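Long-range contact in putative aspartate aminotransferase (Thermus thermophilus, PDB 1IUG), which probably transfers amino groups between amino acids and 2-oxo acids, using pyridoxal 5'-phosphate as cofactor: residues 2-14 against 323-337. Numbering follows the deposited sequence.
Sequences DWLLTPGPVRLHP and LSLMGAYDRYEALGV
Beside the five-stranded mixed sheet of this class-V aminotransferase, whose edge strand is 3-4, the N-terminal arm 2-14 packs against the loop and helix start that follow strand 320-323, with Tyr329 wedged between Leu4, Leu5 and Arg11. Its OH donates to Leu4 O at 2.7 Å, from above the carbonyl plane. The Arg11 guanidinium lays one face over Tyr329 CE2, 3.4 Å from NH1, the two planes 50° apart. Bends at chi2 (-62°) and chi3 (-112°) fold the arginine chain across the ring and carry NH2 to Glu333 OE1 (2.9 Å), a salt bridge. Glu333 also closes a capping box: OE2 accepts from Asp330 N, while Asp330 OD2 accepts from Glu333 N. Trp3 lies nearly parallel to the tyrosine but slid aside, CE3 being 3.8 Å from Tyr329 CE2, and its CZ3 also touches Val337 CG2. Leu5 CD1 meets Val337 CG1 tip to tip. Ala328 N bonds to Arg11 O at 3.0 Å, and Gly327 CA packs against Val10 CB, where a CB would strike Arg11 CB. One water links Thr6 O, Ser324 O and Gly327 N. A leucine in place of Tyr329 would probably leave Leu4 O without its hydroxyl donor and Arg11 without the ring it packs across. Arg11 thus ties the arm to Glu333, partner of the N-cap residue Asp330, and its positive charge probably offsets the glutamate's negative one.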
loop_
_atom_site.group_PDB
_atom_site.type_symbol
_atom_site.label_atom_id
_atom_site.label_comp_id
_atom_site.label_asym_id
_atom_site.label_seq_id
_atom_site.Cartn_x
_atom_site.Cartn_y
_atom_site.Cartn_z
ATOM N N ASP A 2 13.974 7.927 20.288
ATOM C CA ASP A 2 15.234 7.567 19.645
ATOM C C ASP A 2 15.469 6.064 19.579
ATOM O O ASP A 2 15.932 5.550 18.565
ATOM C CB ASP A 2 16.420 8.226 20.356
ATOM C CG ASP A 2 16.571 9.691 20.006
ATOM O OD1 ASP A 2 16.808 10.499 20.931
ATOM O OD2 ASP A 2 16.458 10.033 18.806
ATOM N N TRP A 3 15.197 5.371 20.678
ATOM C CA TRP A 3 15.390 3.929 20.725
ATOM C C TRP A 3 14.089 3.190 20.445
ATOM O O TRP A 3 13.280 2.965 21.348
ATOM C CB TRP A 3 15.945 3.502 22.086
ATOM C CG TRP A 3 17.320 4.023 22.385
ATOM C CD1 TRP A 3 17.634 5.167 23.064
ATOM C CD2 TRP A 3 18.570 3.398 22.056
ATOM N NE1 TRP A 3 18.998 5.290 23.184
ATOM C CE2 TRP A 3 19.597 4.218 22.576
ATOM C CE3 TRP A 3 18.920 2.222 21.376
ATOM C CZ2 TRP A 3 20.955 3.902 22.440
ATOM C CZ3 TRP A 3 20.271 1.906 21.237
ATOM C CH2 TRP A 3 21.272 2.744 21.770
ATOM N N LEU A 4 13.869 2.852 19.179
ATOM C CA LEU A 4 12.676 2.116 18.791
ATOM C C LEU A 4 12.956 0.638 19.041
ATOM O O LEU A 4 13.812 0.039 18.390
ATOM C CB LEU A 4 12.348 2.368 17.320
ATOM C CG LEU A 4 11.110 1.636 16.805
ATOM C CD1 LEU A 4 9.906 2.004 17.662
ATOM C CD2 LEU A 4 10.862 2.008 15.358
ATOM N N LEU A 5 12.246 0.059 20.002
ATOM C CA LEU A 5 12.447 -1.343 20.354
ATOM C C LEU A 5 11.216 -2.210 20.107
ATOM O O LEU A 5 11.047 -3.253 20.737
ATOM C CB LEU A 5 12.897 -1.452 21.817
ATOM C CG LEU A 5 14.164 -0.665 22.183
ATOM C CD1 LEU A 5 14.398 -0.699 23.692
ATOM C CD2 LEU A 5 15.375 -1.217 21.427
ATOM N N THR A 6 10.368 -1.778 19.181
ATOM C CA THR A 6 9.150 -2.506 18.838
ATOM C C THR A 6 9.406 -3.449 17.668
ATOM O O THR A 6 10.229 -3.167 16.798
ATOM C CB THR A 6 8.013 -1.547 18.444
ATOM O OG1 THR A 6 8.483 -0.637 17.444
ATOM C CG2 THR A 6 7.511 -0.763 19.658
ATOM N N PRO A 7 8.705 -4.592 17.639
ATOM C CA PRO A 7 8.864 -5.577 16.564
ATOM C C PRO A 7 8.136 -5.164 15.282
ATOM O O PRO A 7 7.428 -5.968 14.672
ATOM C CB PRO A 7 8.263 -6.836 17.180
ATOM C CG PRO A 7 7.154 -6.287 18.005
ATOM C CD PRO A 7 7.797 -5.100 18.683
ATOM N N GLY A 8 8.335 -3.912 14.873
ATOM C CA GLY A 8 7.692 -3.404 13.674
ATOM C C GLY A 8 6.695 -2.293 13.954
ATOM O O GLY A 8 5.754 -2.493 14.732
ATOM N N PRO A 9 6.915 -1.080 13.405
ATOM C CA PRO A 9 8.050 -0.710 12.551
ATOM C C PRO A 9 9.364 -0.761 13.327
ATOM O O PRO A 9 9.372 -0.840 14.562
ATOM C CB PRO A 9 7.708 0.723 12.141
ATOM C CG PRO A 9 6.211 0.711 12.116
ATOM C CD PRO A 9 5.904 -0.008 13.400
ATOM N N VAL A 10 10.473 -0.710 12.602
ATOM C CA VAL A 10 11.784 -0.770 13.228
ATOM C C VAL A 10 12.696 0.396 12.877
ATOM O O VAL A 10 12.370 1.248 12.050
ATOM C CB VAL A 10 12.542 -2.071 12.839
ATOM C CG1 VAL A 10 11.754 -3.309 13.269
ATOM C CG2 VAL A 10 12.821 -2.091 11.336
ATOM N N ARG A 11 13.847 0.394 13.541
ATOM C CA ARG A 11 14.921 1.362 13.367
ATOM C C ARG A 11 15.403 1.138 11.933
ATOM O O ARG A 11 15.776 0.022 11.565
ATOM C CB ARG A 11 16.015 0.998 14.369
ATOM C CG ARG A 11 16.670 2.133 15.105
ATOM C CD ARG A 11 17.389 3.097 14.220
ATOM N NE ARG A 11 18.824 2.987 14.476
ATOM C CZ ARG A 11 19.421 3.331 15.619
ATOM N NH1 ARG A 11 18.714 3.821 16.635
ATOM N NH2 ARG A 11 20.733 3.167 15.752
ATOM N N LEU A 12 15.371 2.194 11.128
ATOM C CA LEU A 12 15.759 2.099 9.725
ATOM C C LEU A 12 17.240 1.941 9.414
ATOM O O LEU A 12 18.105 2.534 10.057
ATOM C CB LEU A 12 15.200 3.285 8.935
ATOM C CG LEU A 12 13.679 3.450 8.893
ATOM C CD1 LEU A 12 13.328 4.615 7.969
ATOM C CD2 LEU A 12 13.012 2.161 8.411
ATOM N N HIS A 13 17.515 1.120 8.410
ATOM C CA HIS A 13 18.876 0.888 7.956
ATOM C C HIS A 13 19.315 2.163 7.225
ATOM O O HIS A 13 18.518 2.777 6.512
ATOM C CB HIS A 13 18.905 -0.309 7.000
ATOM C CG HIS A 13 20.283 -0.743 6.613
ATOM N ND1 HIS A 13 20.869 -1.887 7.110
ATOM C CD2 HIS A 13 21.195 -0.186 5.780
ATOM C CE1 HIS A 13 22.081 -2.016 6.601
ATOM N NE2 HIS A 13 22.303 -0.996 5.792
ATOM N N PRO A 14 20.570 2.599 7.434
ATOM C CA PRO A 14 21.123 3.802 6.799
ATOM C C PRO A 14 20.926 3.862 5.275
ATOM O O PRO A 14 20.650 4.929 4.725
ATOM C CB PRO A 14 22.598 3.732 7.187
ATOM C CG PRO A 14 22.525 3.156 8.567
ATOM C CD PRO A 14 21.538 2.025 8.387
ATOM N N LEU A 323 10.161 -6.635 23.735
ATOM C CA LEU A 323 11.364 -5.969 23.349
ATOM C C LEU A 323 11.908 -6.547 22.077
ATOM O O LEU A 323 11.872 -7.756 21.863
ATOM C CB LEU A 323 12.410 -6.067 24.459
ATOM C CG LEU A 323 12.097 -5.358 25.783
ATOM C CD1 LEU A 323 13.193 -5.632 26.803
ATOM C CD2 LEU A 323 11.920 -3.862 25.578
ATOM N N SER A 324 12.414 -5.690 21.194
ATOM C CA SER A 324 12.985 -6.166 19.936
ATOM C C SER A 324 14.130 -5.335 19.360
ATOM O O SER A 324 14.025 -4.114 19.209
ATOM C CB SER A 324 11.885 -6.303 18.883
ATOM O OG SER A 324 12.403 -6.823 17.671
ATOM N N LEU A 325 15.213 -6.026 19.015
ATOM C CA LEU A 325 16.390 -5.406 18.419
ATOM C C LEU A 325 16.451 -5.784 16.943
ATOM O O LEU A 325 17.521 -5.787 16.334
ATOM C CB LEU A 325 17.658 -5.872 19.136
ATOM C CG LEU A 325 17.929 -5.200 20.482
ATOM C CD1 LEU A 325 19.010 -5.935 21.258
ATOM C CD2 LEU A 325 18.321 -3.754 20.231
ATOM N N MET A 326 15.285 -6.089 16.378
ATOM C CA MET A 326 15.158 -6.484 14.977
ATOM C C MET A 326 15.571 -5.366 14.015
ATOM O O MET A 326 15.925 -5.632 12.864
ATOM C CB MET A 326 13.712 -6.952 14.715
ATOM C CG MET A 326 13.388 -7.367 13.287
ATOM S SD MET A 326 11.882 -8.381 13.186
ATOM C CE MET A 326 10.701 -7.340 14.028
ATOM N N GLY A 327 15.570 -4.129 14.509
ATOM C CA GLY A 327 15.956 -2.985 13.700
ATOM C C GLY A 327 17.444 -2.904 13.397
ATOM O O GLY A 327 18.210 -3.776 13.795
ATOM N N ALA A 328 17.860 -1.842 12.711
ATOM C CA ALA A 328 19.262 -1.666 12.344
ATOM C C ALA A 328 20.148 -1.245 13.519
ATOM O O ALA A 328 20.488 -0.071 13.673
ATOM C CB ALA A 328 19.383 -0.671 11.192
ATOM N N TYR A 329 20.503 -2.224 14.347
ATOM C CA TYR A 329 21.350 -2.013 15.519
ATOM C C TYR A 329 22.548 -2.927 15.421
ATOM O O TYR A 329 22.427 -4.065 14.954
ATOM C CB TYR A 329 20.606 -2.377 16.806
ATOM C CG TYR A 329 19.462 -1.469 17.155
ATOM C CD1 TYR A 329 18.139 -1.903 17.046
ATOM C CD2 TYR A 329 19.699 -0.178 17.619
ATOM C CE1 TYR A 329 17.078 -1.072 17.399
ATOM C CE2 TYR A 329 18.651 0.660 17.970
ATOM C CZ TYR A 329 17.345 0.210 17.860
ATOM O OH TYR A 329 16.323 1.052 18.218
ATOM N N ASP A 330 23.702 -2.446 15.872
ATOM C CA ASP A 330 24.890 -3.282 15.839
ATOM C C ASP A 330 25.129 -3.945 17.190
ATOM O O ASP A 330 24.303 -3.847 18.100
ATOM C CB ASP A 330 26.129 -2.507 15.340
ATOM C CG ASP A 330 26.665 -1.481 16.344
ATOM O OD1 ASP A 330 27.697 -0.859 16.021
ATOM O OD2 ASP A 330 26.092 -1.290 17.439
ATOM N N ARG A 331 26.252 -4.645 17.281
ATOM C CA ARG A 331 26.702 -5.367 18.469
ATOM C C ARG A 331 26.679 -4.476 19.728
ATOM O O ARG A 331 26.100 -4.836 20.754
ATOM C CB ARG A 331 28.140 -5.838 18.180
ATOM C CG ARG A 331 28.642 -7.128 18.815
ATOM C CD ARG A 331 28.640 -7.102 20.324
ATOM N NE ARG A 331 29.585 -8.060 20.906
ATOM C CZ ARG A 331 29.557 -9.379 20.718
ATOM N NH1 ARG A 331 28.634 -9.942 19.943
ATOM N NH2 ARG A 331 30.429 -10.147 21.359
ATOM N N TYR A 332 27.235 -3.276 19.606
ATOM C CA TYR A 332 27.342 -2.359 20.735
ATOM C C TYR A 332 26.112 -1.553 21.122
ATOM O O TYR A 332 25.961 -1.170 22.284
ATOM C CB TYR A 332 28.590 -1.502 20.549
ATOM C CG TYR A 332 29.764 -2.409 20.269
ATOM C CD1 TYR A 332 30.256 -2.565 18.970
ATOM C CD2 TYR A 332 30.293 -3.220 21.277
ATOM C CE1 TYR A 332 31.234 -3.510 18.682
ATOM C CE2 TYR A 332 31.270 -4.168 21.000
ATOM C CZ TYR A 332 31.733 -4.309 19.701
ATOM O OH TYR A 332 32.683 -5.259 19.416
ATOM N N GLU A 333 25.222 -1.317 20.166
ATOM C CA GLU A 333 23.994 -0.598 20.470
ATOM C C GLU A 333 23.107 -1.556 21.261
ATOM O O GLU A 333 22.389 -1.146 22.172
ATOM C CB GLU A 333 23.312 -0.129 19.184
ATOM C CG GLU A 333 24.040 1.035 18.536
ATOM C CD GLU A 333 23.541 1.358 17.144
ATOM O OE1 GLU A 333 23.378 2.554 16.847
ATOM O OE2 GLU A 333 23.329 0.428 16.339
ATOM N N ALA A 334 23.210 -2.843 20.937
ATOM C CA ALA A 334 22.450 -3.883 21.622
ATOM C C ALA A 334 22.920 -3.970 23.074
ATOM O O ALA A 334 22.100 -4.054 23.989
ATOM C CB ALA A 334 22.630 -5.222 20.922
ATOM N N LEU A 335 24.238 -3.937 23.282
ATOM C CA LEU A 335 24.801 -3.983 24.633
ATOM C C LEU A 335 24.295 -2.781 25.432
ATOM O O LEU A 335 24.062 -2.872 26.638
ATOM C CB LEU A 335 26.334 -3.976 24.595
ATOM C CG LEU A 335 27.081 -5.250 24.186
ATOM C CD1 LEU A 335 28.592 -5.007 24.228
ATOM C CD2 LEU A 335 26.718 -6.392 25.121
ATOM N N GLY A 336 24.108 -1.659 24.742
ATOM C CA GLY A 336 23.602 -0.463 25.389
ATOM C C GLY A 336 22.160 -0.652 25.825
ATOM O O GLY A 336 21.773 -0.203 26.905
ATOM N N VAL A 337 21.368 -1.317 24.980
ATOM C CA VAL A 337 19.960 -1.591 25.270
ATOM C C VAL A 337 19.880 -2.530 26.474
ATOM O O VAL A 337 18.998 -2.390 27.325
ATOM C CB VAL A 337 19.236 -2.257 24.058
ATOM C CG1 VAL A 337 17.797 -2.579 24.412
ATOM C CG2 VAL A 337 19.265 -1.339 22.854
HETATM O O HOH W 1 13.233 -3.541 16.683
#